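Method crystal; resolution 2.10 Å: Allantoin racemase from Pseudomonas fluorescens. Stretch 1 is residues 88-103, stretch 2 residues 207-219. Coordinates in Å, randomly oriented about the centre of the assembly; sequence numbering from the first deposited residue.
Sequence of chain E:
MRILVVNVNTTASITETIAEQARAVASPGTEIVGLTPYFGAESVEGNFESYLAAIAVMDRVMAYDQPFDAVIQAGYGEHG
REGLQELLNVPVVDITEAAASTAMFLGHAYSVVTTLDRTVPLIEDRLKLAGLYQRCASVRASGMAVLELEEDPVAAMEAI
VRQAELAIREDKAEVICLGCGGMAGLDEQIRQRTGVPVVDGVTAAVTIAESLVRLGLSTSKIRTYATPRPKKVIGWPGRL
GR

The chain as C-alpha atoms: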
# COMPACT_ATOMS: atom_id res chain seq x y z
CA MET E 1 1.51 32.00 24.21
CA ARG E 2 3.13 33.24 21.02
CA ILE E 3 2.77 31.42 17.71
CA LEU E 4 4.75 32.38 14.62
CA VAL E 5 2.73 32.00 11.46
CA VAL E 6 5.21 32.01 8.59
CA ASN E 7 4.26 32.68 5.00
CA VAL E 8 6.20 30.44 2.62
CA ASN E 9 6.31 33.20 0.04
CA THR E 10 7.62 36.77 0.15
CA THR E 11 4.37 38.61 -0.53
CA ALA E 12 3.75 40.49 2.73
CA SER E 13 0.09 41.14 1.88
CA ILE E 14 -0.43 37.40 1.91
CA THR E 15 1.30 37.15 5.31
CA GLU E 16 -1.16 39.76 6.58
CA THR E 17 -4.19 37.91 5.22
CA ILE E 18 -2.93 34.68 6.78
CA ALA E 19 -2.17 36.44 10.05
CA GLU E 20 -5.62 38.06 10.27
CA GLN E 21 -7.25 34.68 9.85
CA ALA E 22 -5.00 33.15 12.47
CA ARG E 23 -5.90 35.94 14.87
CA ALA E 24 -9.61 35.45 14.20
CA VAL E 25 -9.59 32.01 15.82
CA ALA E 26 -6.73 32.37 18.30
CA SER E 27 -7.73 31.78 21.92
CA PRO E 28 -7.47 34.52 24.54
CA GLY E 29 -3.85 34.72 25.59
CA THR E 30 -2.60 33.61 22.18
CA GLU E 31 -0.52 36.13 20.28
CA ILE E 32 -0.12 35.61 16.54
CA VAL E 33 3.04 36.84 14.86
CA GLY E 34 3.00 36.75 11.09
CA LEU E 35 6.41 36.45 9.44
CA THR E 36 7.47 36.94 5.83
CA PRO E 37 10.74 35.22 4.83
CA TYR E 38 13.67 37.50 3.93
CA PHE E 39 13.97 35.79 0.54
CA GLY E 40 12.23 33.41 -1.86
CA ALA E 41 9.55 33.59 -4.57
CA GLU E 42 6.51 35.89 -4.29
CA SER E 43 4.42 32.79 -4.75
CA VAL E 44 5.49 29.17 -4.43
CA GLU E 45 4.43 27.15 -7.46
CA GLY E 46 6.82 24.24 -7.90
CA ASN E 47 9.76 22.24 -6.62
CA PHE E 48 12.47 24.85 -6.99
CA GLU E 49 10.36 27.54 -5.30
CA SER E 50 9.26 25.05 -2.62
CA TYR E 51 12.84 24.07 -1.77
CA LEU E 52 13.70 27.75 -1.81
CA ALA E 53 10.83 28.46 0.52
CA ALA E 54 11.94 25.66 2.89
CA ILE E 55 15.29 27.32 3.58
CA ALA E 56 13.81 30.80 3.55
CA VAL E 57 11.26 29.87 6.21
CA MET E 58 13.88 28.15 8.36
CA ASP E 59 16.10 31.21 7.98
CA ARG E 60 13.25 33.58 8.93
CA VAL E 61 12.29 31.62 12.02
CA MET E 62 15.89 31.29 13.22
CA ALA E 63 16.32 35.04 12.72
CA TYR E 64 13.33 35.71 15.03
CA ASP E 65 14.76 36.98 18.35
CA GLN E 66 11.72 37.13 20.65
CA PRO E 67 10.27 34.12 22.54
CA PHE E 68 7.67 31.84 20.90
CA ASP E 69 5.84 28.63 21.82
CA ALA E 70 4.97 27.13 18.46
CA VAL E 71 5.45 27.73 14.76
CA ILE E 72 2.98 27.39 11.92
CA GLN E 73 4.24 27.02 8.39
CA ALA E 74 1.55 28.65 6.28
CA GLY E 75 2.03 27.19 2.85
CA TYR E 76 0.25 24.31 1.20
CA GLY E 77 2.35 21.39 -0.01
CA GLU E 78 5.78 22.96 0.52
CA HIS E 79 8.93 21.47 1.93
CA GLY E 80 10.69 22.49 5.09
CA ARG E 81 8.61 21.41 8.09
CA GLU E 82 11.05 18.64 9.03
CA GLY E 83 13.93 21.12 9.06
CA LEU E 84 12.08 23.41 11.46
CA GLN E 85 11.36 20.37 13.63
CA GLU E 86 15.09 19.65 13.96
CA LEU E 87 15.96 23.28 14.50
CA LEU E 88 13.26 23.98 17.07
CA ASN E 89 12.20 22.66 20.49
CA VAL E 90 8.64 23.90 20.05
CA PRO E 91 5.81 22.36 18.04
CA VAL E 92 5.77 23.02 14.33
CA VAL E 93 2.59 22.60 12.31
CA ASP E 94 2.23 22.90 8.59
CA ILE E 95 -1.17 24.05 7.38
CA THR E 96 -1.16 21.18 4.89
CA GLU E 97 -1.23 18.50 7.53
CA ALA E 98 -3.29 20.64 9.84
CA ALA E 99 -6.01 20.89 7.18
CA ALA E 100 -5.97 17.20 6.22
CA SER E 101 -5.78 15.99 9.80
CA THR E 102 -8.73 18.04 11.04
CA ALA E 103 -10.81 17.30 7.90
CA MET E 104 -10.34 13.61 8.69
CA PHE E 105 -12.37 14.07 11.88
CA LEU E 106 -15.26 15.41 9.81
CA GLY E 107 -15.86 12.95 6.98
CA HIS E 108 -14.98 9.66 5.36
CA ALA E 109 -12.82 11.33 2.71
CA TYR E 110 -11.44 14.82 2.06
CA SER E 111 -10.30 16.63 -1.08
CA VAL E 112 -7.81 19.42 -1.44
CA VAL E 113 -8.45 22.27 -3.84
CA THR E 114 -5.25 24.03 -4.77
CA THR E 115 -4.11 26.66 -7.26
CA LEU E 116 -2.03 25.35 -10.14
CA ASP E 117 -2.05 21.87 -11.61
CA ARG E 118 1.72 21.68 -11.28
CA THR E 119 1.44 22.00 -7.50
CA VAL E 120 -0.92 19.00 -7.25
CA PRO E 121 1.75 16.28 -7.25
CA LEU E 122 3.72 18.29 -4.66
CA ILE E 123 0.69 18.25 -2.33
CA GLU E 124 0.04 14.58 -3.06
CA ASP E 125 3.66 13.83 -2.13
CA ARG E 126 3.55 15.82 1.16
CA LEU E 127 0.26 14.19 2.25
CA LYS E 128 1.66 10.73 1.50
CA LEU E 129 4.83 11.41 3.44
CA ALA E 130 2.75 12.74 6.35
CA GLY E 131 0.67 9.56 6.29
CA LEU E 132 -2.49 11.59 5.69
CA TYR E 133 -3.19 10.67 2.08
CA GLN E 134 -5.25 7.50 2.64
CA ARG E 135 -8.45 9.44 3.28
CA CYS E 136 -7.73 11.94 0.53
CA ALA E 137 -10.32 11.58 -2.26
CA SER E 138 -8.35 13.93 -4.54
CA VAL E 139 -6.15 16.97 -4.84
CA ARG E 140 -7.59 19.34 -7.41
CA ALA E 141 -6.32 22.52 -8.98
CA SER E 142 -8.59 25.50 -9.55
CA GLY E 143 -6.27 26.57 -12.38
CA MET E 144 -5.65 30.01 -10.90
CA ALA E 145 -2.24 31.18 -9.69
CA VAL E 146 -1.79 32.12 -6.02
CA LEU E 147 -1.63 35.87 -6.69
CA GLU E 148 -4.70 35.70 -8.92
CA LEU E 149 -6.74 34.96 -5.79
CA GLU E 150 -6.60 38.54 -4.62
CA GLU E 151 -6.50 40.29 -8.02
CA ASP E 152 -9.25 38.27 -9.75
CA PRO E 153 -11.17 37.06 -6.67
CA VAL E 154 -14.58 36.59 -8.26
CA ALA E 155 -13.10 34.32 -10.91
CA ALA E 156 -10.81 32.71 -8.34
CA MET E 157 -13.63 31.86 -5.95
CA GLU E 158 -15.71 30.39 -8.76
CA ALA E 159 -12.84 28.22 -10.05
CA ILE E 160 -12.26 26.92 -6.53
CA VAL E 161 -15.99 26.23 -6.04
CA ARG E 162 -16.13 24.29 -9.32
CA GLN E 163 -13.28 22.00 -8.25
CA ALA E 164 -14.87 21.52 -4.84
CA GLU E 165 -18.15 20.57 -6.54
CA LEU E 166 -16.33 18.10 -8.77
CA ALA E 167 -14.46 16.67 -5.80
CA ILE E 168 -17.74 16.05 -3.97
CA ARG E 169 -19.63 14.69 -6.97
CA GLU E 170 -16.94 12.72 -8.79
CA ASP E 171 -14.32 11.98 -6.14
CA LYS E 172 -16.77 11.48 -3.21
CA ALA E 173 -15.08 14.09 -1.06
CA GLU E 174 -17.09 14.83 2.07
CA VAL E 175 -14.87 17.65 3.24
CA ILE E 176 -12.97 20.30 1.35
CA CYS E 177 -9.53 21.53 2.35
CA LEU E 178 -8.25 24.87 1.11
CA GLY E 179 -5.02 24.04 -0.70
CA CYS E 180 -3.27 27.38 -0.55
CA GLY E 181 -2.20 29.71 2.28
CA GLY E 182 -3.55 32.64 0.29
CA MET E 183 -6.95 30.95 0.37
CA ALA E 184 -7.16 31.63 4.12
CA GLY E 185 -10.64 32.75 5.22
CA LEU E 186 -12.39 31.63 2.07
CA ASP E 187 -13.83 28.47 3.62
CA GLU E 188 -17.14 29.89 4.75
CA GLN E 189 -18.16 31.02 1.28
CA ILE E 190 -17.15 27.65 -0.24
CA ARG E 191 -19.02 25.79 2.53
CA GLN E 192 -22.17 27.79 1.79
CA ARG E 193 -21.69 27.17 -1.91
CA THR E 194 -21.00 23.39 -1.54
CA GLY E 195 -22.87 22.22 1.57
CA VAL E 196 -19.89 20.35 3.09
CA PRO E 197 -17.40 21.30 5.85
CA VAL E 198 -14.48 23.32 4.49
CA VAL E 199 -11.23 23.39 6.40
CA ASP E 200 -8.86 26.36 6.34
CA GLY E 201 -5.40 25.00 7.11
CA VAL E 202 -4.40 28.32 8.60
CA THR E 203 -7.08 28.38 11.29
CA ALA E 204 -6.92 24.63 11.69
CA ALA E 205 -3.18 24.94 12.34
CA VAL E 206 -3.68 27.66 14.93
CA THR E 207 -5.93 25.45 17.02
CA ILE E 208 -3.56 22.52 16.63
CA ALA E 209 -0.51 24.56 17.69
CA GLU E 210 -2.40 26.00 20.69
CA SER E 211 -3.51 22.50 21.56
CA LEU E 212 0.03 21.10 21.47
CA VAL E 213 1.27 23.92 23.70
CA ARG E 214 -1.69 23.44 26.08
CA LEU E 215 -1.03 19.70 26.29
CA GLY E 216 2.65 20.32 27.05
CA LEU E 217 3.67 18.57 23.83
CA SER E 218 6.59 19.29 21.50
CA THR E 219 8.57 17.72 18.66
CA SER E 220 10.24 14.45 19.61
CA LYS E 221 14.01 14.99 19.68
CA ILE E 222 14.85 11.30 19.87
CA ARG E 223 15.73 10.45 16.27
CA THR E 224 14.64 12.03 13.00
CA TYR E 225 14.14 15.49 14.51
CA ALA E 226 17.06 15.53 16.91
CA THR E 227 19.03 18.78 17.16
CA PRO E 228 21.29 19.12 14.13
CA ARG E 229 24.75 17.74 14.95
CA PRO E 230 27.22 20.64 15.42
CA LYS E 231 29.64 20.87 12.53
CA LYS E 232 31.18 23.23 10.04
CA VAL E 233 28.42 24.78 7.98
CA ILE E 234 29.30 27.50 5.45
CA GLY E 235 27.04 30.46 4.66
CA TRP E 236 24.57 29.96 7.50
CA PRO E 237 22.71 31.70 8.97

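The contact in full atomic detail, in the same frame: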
# COMPACT_ATOMS: atom_id res chain seq x y z
N LEU E 88 14.03 23.42 15.96
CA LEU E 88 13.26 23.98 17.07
C LEU E 88 12.95 22.98 18.18
O LEU E 88 12.90 21.78 17.93
CB LEU E 88 11.95 24.56 16.53
CG LEU E 88 12.12 25.70 15.53
CD1 LEU E 88 10.78 26.04 14.89
CD2 LEU E 88 12.66 26.89 16.29
N ASN E 89 12.72 23.47 19.39
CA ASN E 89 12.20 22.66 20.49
C ASN E 89 10.79 23.10 20.87
O ASN E 89 10.41 23.04 22.04
CB ASN E 89 13.12 22.72 21.72
CG ASN E 89 14.47 22.10 21.47
OD1 ASN E 89 15.33 22.68 20.80
ND2 ASN E 89 14.67 20.90 22.00
N VAL E 90 10.05 23.59 19.89
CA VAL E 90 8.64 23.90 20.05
C VAL E 90 7.87 23.24 18.91
O VAL E 90 8.46 22.92 17.88
CB VAL E 90 8.39 25.41 20.05
CG1 VAL E 90 9.12 26.05 21.24
CG2 VAL E 90 8.81 26.03 18.73
N PRO E 91 6.57 23.01 19.11
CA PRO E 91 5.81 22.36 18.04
C PRO E 91 5.78 23.17 16.75
O PRO E 91 5.75 24.41 16.75
CB PRO E 91 4.39 22.19 18.64
CG PRO E 91 4.34 23.11 19.81
CD PRO E 91 5.76 23.20 20.33
N VAL E 92 5.86 22.44 15.65
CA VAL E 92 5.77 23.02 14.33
C VAL E 92 4.58 22.37 13.63
O VAL E 92 4.42 21.16 13.64
CB VAL E 92 7.06 22.75 13.52
CG1 VAL E 92 6.96 23.39 12.14
CG2 VAL E 92 8.29 23.25 14.29
N VAL E 93 3.69 23.18 13.07
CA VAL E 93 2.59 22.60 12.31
C VAL E 93 2.43 23.25 10.96
O VAL E 93 2.42 24.48 10.83
CB VAL E 93 1.26 22.42 13.14
CG1 VAL E 93 1.30 23.13 14.48
CG2 VAL E 93 0.03 22.78 12.31
N ASP E 94 2.40 22.41 9.94
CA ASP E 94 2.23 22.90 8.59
C ASP E 94 0.75 22.89 8.28
O ASP E 94 0.05 21.93 8.62
CB ASP E 94 3.00 22.04 7.61
CG ASP E 94 3.08 22.67 6.26
OD1 ASP E 94 2.05 22.68 5.54
OD2 ASP E 94 4.16 23.22 5.95
N ILE E 95 0.27 23.93 7.62
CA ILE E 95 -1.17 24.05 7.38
C ILE E 95 -1.71 22.93 6.50
O ILE E 95 -2.90 22.62 6.54
CB ILE E 95 -1.56 25.43 6.79
CG1 ILE E 95 -1.04 25.59 5.36
CG2 ILE E 95 -1.07 26.55 7.70
CD1 ILE E 95 -1.50 26.90 4.67
N THR E 96 -0.82 22.31 5.74
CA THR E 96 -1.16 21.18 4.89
C THR E 96 -1.68 20.03 5.72
O THR E 96 -2.79 19.53 5.52
CB THR E 96 0.09 20.67 4.14
OG1 THR E 96 0.74 21.76 3.47
CG2 THR E 96 -0.28 19.57 3.16
N GLU E 97 -0.87 19.60 6.67
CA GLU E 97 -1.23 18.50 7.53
C GLU E 97 -2.30 18.90 8.51
O GLU E 97 -3.22 18.14 8.77
CB GLU E 97 0.04 17.97 8.18
CG GLU E 97 0.95 17.45 7.08
CD GLU E 97 2.41 17.61 7.37
OE1 GLU E 97 3.17 17.73 6.38
OE2 GLU E 97 2.81 17.63 8.55
N ALA E 98 -2.24 20.14 8.98
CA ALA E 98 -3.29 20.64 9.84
C ALA E 98 -4.64 20.50 9.15
O ALA E 98 -5.57 19.92 9.71
CB ALA E 98 -3.04 22.09 10.22
N ALA E 99 -4.74 20.97 7.90
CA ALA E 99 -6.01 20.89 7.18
C ALA E 99 -6.47 19.44 6.99
O ALA E 99 -7.63 19.11 7.29
CB ALA E 99 -5.93 21.61 5.85
N ALA E 100 -5.58 18.57 6.50
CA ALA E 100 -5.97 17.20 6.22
C ALA E 100 -6.35 16.47 7.50
O ALA E 100 -7.37 15.79 7.56
CB ALA E 100 -4.86 16.46 5.48
N SER E 101 -5.53 16.64 8.52
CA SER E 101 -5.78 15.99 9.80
C SER E 101 -7.12 16.40 10.43
O SER E 101 -7.88 15.53 10.91
CB SER E 101 -4.61 16.23 10.77
OG SER E 101 -4.77 15.44 11.94
N THR E 102 -7.44 17.69 10.45
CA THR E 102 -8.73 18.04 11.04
C THR E 102 -9.90 17.64 10.14
O THR E 102 -10.91 17.20 10.65
CB THR E 102 -8.86 19.49 11.62
OG1 THR E 102 -9.78 20.27 10.84
CG2 THR E 102 -7.52 20.18 11.75
N ALA E 103 -9.75 17.75 8.82
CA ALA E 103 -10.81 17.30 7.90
C ALA E 103 -11.15 15.81 8.11
O ALA E 103 -12.30 15.38 7.96
CB ALA E 103 -10.42 17.56 6.44
N THR E 207 -5.33 26.22 15.93
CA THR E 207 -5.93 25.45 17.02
C THR E 207 -5.04 24.27 17.38
O THR E 207 -4.90 23.91 18.55
CB THR E 207 -7.35 24.95 16.70
OG1 THR E 207 -7.29 23.93 15.69
CG2 THR E 207 -8.25 26.10 16.24
N ILE E 208 -4.43 23.66 16.37
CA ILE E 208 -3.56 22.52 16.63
C ILE E 208 -2.33 22.97 17.42
O ILE E 208 -2.00 22.38 18.45
CB ILE E 208 -3.19 21.79 15.33
CG1 ILE E 208 -4.43 21.11 14.74
CG2 ILE E 208 -2.10 20.74 15.59
CD1 ILE E 208 -4.22 20.54 13.34
N ALA E 209 -1.68 24.04 16.98
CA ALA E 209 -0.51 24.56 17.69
C ALA E 209 -0.84 24.93 19.14
O ALA E 209 -0.08 24.59 20.06
CB ALA E 209 0.10 25.77 16.94
N GLU E 210 -1.95 25.63 19.34
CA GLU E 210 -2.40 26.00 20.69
C GLU E 210 -2.60 24.75 21.51
O GLU E 210 -2.22 24.69 22.69
CB GLU E 210 -3.72 26.77 20.65
CG GLU E 210 -3.60 28.23 20.27
CD GLU E 210 -4.96 28.90 20.28
OE1 GLU E 210 -5.96 28.16 20.23
OE2 GLU E 210 -5.02 30.15 20.32
N SER E 211 -3.22 23.75 20.88
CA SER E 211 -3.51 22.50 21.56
C SER E 211 -2.23 21.82 22.04
O SER E 211 -2.15 21.38 23.20
CB SER E 211 -4.28 21.58 20.62
OG SER E 211 -5.52 22.19 20.29
N LEU E 212 -1.24 21.74 21.16
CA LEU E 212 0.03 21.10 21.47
C LEU E 212 0.71 21.81 22.64
O LEU E 212 1.23 21.17 23.55
CB LEU E 212 0.94 21.05 20.23
CG LEU E 212 0.44 20.16 19.08
CD1 LEU E 212 1.38 20.29 17.86
CD2 LEU E 212 0.33 18.69 19.54
N VAL E 213 0.72 23.14 22.60
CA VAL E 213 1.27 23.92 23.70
C VAL E 213 0.49 23.64 24.99
O VAL E 213 1.09 23.35 26.04
CB VAL E 213 1.28 25.43 23.39
CG1 VAL E 213 1.76 26.22 24.62
CG2 VAL E 213 2.16 25.73 22.18
N ARG E 214 -0.84 23.68 24.90
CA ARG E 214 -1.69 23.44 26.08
C ARG E 214 -1.49 22.07 26.70
O ARG E 214 -1.62 21.92 27.91
CB ARG E 214 -3.17 23.60 25.77
CG ARG E 214 -3.66 25.03 25.71
CD ARG E 214 -5.17 25.07 25.90
NE ARG E 214 -5.90 24.67 24.71
CZ ARG E 214 -6.94 23.84 24.69
NH1 ARG E 214 -7.40 23.27 25.80
NH2 ARG E 214 -7.52 23.56 23.53
N LEU E 215 -1.19 21.08 25.85
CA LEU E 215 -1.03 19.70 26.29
C LEU E 215 0.40 19.43 26.76
O LEU E 215 0.72 18.32 27.17
CB LEU E 215 -1.37 18.73 25.14
CG LEU E 215 -2.85 18.72 24.71
CD1 LEU E 215 -3.02 17.96 23.38
CD2 LEU E 215 -3.69 18.11 25.79
N GLY E 216 1.25 20.45 26.66
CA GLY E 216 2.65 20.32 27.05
C GLY E 216 3.41 19.40 26.11
O GLY E 216 4.29 18.65 26.54
N LEU E 217 3.07 19.45 24.82
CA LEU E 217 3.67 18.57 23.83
C LEU E 217 4.58 19.32 22.86
O LEU E 217 4.26 20.43 22.41
CB LEU E 217 2.58 17.84 23.04
CG LEU E 217 1.69 16.84 23.80
CD1 LEU E 217 0.52 16.42 22.92
CD2 LEU E 217 2.50 15.61 24.20
N SER E 218 5.72 18.72 22.53
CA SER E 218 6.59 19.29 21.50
C SER E 218 7.22 18.22 20.64
O SER E 218 7.09 17.03 20.93
CB SER E 218 7.68 20.18 22.13
OG SER E 218 8.32 20.95 21.12
N THR E 219 7.90 18.64 19.58
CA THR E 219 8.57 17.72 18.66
C THR E 219 9.45 16.72 19.41
O THR E 219 10.19 17.08 20.33
CB THR E 219 9.44 18.48 17.65
OG1 THR E 219 8.65 19.50 17.02
CG2 THR E 219 10.02 17.54 16.61
O HOH W 1 10.35 21.40 16.54
O HOH W 2 6.03 19.33 15.86

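A strand and a helix pack well when side chains of one settle between those of the other, and allantoin racemase gives a compact example. Strand 92-94 runs nearly antiparallel to helix 207-214, at 159° between their directions, and the axes approach to 8.6 Å. Such a distance leaves room for one layer of side chains.

At the centre, Val-93 points toward the helix. Its CG1 lies against CB of Ala-209 at 3.8 Å, and these residues pair in the register, the CA of Val-93 6.5 Å from the CA of Ala-209. The same methyl lies 4.3 Å from CG2 of Ile-208 and 4.4 Å from CD1 of Leu-212. The bump thus sits among three helix side chains.

Along helix 95-103 the roles reverse. Ile-208, extended in its m, t rotamer, sends CD1 to 3.7 Å from CB of Ala-98 and 3.7 Å from CG2 of Thr-102. These two residues are one helical turn apart, and the tip of Ile-208 lies against Ala-98 and the CG2 methyl of Thr-102. The helix that receives it is capped at its start by Asp-94, whose OD1 accepts from Thr-96 N at 2.9 Å.

At the other end Pro-91, with the largest covered area, fills the angle where helix 207-214 gives way to loop. Its CB lies 3.6 Å from CD1 of Leu-212, and its CG is 4.2 Å from CG2 of Val-213 and 3.7 Å from O of Leu-217. A Schellman motif, with Gly-216 at positive phi, ends the helix and turns the chain back alongside Pro-91.

Polar contacts gather at this edge. Ser-218 OG can donate a weak hydrogen bond to Asn-89 O, 3.1 Å away, though its proton has another acceptor in reach. Water 2 accepts from Val-92 N at 3.1 Å and is hydrogen-bonded to Thr-219 OG1 at 2.9 Å.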